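Local coordinates for cell division control protein 13 (Saccharomyces cerevisiae, PDB 4HCE) that is a telomeric protein whose second OB-fold domain dimerizes, which is required for productive Stn1 binding and efficient telomere maintenance, at the interface of chains A and B. Sequence-based numbering; all coordinates share one arbitrary frame. Chains: chain A/B, Cell division control protein 13.

The interface of chains A and B. Residues chain A 24-27, 29; chain B 112-113, 116-118, 120.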
loop_
_atom_site.group_PDB
_atom_site.type_symbol
_atom_site.label_atom_id
_atom_site.label_comp_id
_atom_site.label_asym_id
_atom_site.label_seq_id
_atom_site.Cartn_x
_atom_site.Cartn_y
_atom_site.Cartn_z
ATOM N N VAL A 24 -0.027 -10.832 10.162
ATOM C CA VAL A 24 -1.363 -11.389 9.925
ATOM C C VAL A 24 -1.710 -11.502 8.441
ATOM O O VAL A 24 -2.687 -12.148 8.085
ATOM C CB VAL A 24 -2.472 -10.603 10.667
ATOM C CG1 VAL A 24 -2.516 -11.006 12.139
ATOM C CG2 VAL A 24 -2.265 -9.102 10.520
ATOM N N GLY A 25 -0.901 -10.882 7.583
ATOM C CA GLY A 25 -1.082 -10.996 6.142
ATOM C C GLY A 25 0.083 -10.435 5.347
ATOM O O GLY A 25 1.019 -9.848 5.907
ATOM N N MET A 26 0.020 -10.628 4.033
ATOM C CA MET A 26 1.001 -10.088 3.118
ATOM C C MET A 26 0.337 -9.584 1.847
ATOM O O MET A 26 -0.686 -10.111 1.421
ATOM C CB MET A 26 2.125 -11.099 2.811
ATOM C CG MET A 26 1.796 -12.239 1.852
ATOM S SD MET A 26 3.143 -13.473 1.776
ATOM C CE MET A 26 2.809 -14.360 3.281
ATOM N N ASN A 27 0.952 -8.569 1.248
ATOM C CA ASN A 27 0.530 -8.029 -0.024
ATOM C C ASN A 27 1.708 -7.887 -1.018
ATOM O O ASN A 27 2.734 -7.292 -0.680
ATOM C CB ASN A 27 -0.105 -6.668 0.214
ATOM C CG ASN A 27 -1.086 -6.307 -0.859
ATOM O OD1 ASN A 27 -2.254 -6.735 -0.827
ATOM N ND2 ASN A 27 -0.622 -5.529 -1.842
ATOM N N PRO A 29 -0.883 -11.131 -1.843
ATOM C CA PRO A 29 -1.108 -12.291 -1.003
ATOM C C PRO A 29 -0.772 -13.578 -1.741
ATOM O O PRO A 29 -0.653 -14.649 -1.109
ATOM C CB PRO A 29 -2.604 -12.212 -0.696
ATOM C CG PRO A 29 -3.202 -11.519 -1.878
ATOM C CD PRO A 29 -2.139 -10.599 -2.419
ATOM N N ASN B 112 -8.797 -10.269 -1.188
ATOM C CA ASN B 112 -7.907 -10.469 -2.329
ATOM C C ASN B 112 -8.141 -11.697 -3.190
ATOM O O ASN B 112 -8.812 -11.616 -4.222
ATOM C CB ASN B 112 -6.433 -10.413 -1.896
ATOM C CG ASN B 112 -5.881 -9.000 -1.854
ATOM O OD1 ASN B 112 -4.997 -8.647 -2.640
ATOM N ND2 ASN B 112 -6.396 -8.182 -0.936
ATOM N N ASP B 113 -7.598 -12.828 -2.753
ATOM C CA ASP B 113 -7.241 -13.892 -3.677
ATOM C C ASP B 113 -8.032 -15.193 -3.559
ATOM O O ASP B 113 -8.578 -15.675 -4.555
ATOM C CB ASP B 113 -5.746 -14.177 -3.550
ATOM C CG ASP B 113 -5.006 -13.952 -4.844
ATOM O OD1 ASP B 113 -5.309 -12.968 -5.558
ATOM O OD2 ASP B 113 -4.111 -14.756 -5.146
ATOM N N ALA B 116 -8.629 -15.007 1.284
ATOM C CA ALA B 116 -8.332 -13.601 1.610
ATOM C C ALA B 116 -6.828 -13.278 1.690
ATOM O O ALA B 116 -6.022 -13.839 0.944
ATOM C CB ALA B 116 -9.069 -13.155 2.876
ATOM N N SER B 117 -6.473 -12.353 2.584
ATOM C CA SER B 117 -5.088 -11.925 2.791
ATOM C C SER B 117 -4.745 -11.487 4.232
ATOM O O SER B 117 -3.565 -11.318 4.536
ATOM C CB SER B 117 -4.701 -10.825 1.785
ATOM O OG SER B 117 -3.398 -10.306 2.025
ATOM N N PRO B 118 -5.745 -11.273 5.120
ATOM C CA PRO B 118 -7.209 -11.206 5.030
ATOM C C PRO B 118 -7.725 -10.001 4.219
ATOM O O PRO B 118 -6.925 -9.258 3.624
ATOM C CB PRO B 118 -7.637 -11.065 6.501
ATOM C CG PRO B 118 -6.512 -11.628 7.291
ATOM C CD PRO B 118 -5.304 -11.183 6.526
ATOM N N MET B 120 -9.092 -6.285 3.615
ATOM C CA MET B 120 -8.858 -5.005 4.283
ATOM C C MET B 120 -9.770 -3.927 3.744
ATOM O O MET B 120 -10.342 -4.084 2.675
ATOM C CB MET B 120 -7.378 -4.589 4.255
ATOM C CG MET B 120 -6.666 -4.750 2.935
ATOM S SD MET B 120 -4.886 -4.853 3.233
ATOM C CE MET B 120 -4.325 -5.261 1.586
#
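Strand 22-27 of one OB fold, with A:Pro29 just past its end, meets the loop of the partner OB fold that joins strands 101-110 and 120-129, and the first residue of the second of these strands, B:Met120, a part of the two-fold symmetric interface of the OB2 dimer. A:Pro29 buries 71 Å² here, its ring reaching across B:Asn112 at about a right angle. The ring tip, CG, rests on CB of B:Asn112 at 3.4 Å, while ring carbon CD lies 3.5 Å from the side-chain amide oxygen OD1 of B:Asn112. On the flank of the ring, CB of A:Pro29 packs 3.5 Å from CB of B:Ser117. The hydroxyl OG of B:Ser117 stands anti to its backbone N (chi1 175°) and points at the strand, where it hydrogen-bonds the main-chain O of A:Met26 at 2.8 Å; the serine is poorly ordered, so both this bond and its packing on the proline may be less firm than their lengths suggest. B:Pro118, after a cis peptide bond, sets its ring carbon CD 3.2 Å from the main-chain O of A:Val24. The extended chain of B:Met120 brings its methyl CE to 3.5 Å from the amide oxygen OD1 of A:Asn27. The amide planes of A:Asn27 and B:Asn112 stand 85° apart, and their OD1 oxygens approach to 3.8 Å, oxygen towards oxygen and not paired as donor and acceptor. An alanine in place of A:Pro29 would lack the ring carbons CG and CD and would probably leave a gap against B:Asn112, freeing its side chain to turn. Repeated with the chains exchanged, this patch, proline packing beside a serine hydrogen bond to the strand, helps hold together the dimer on which productive Stn1 binding depends.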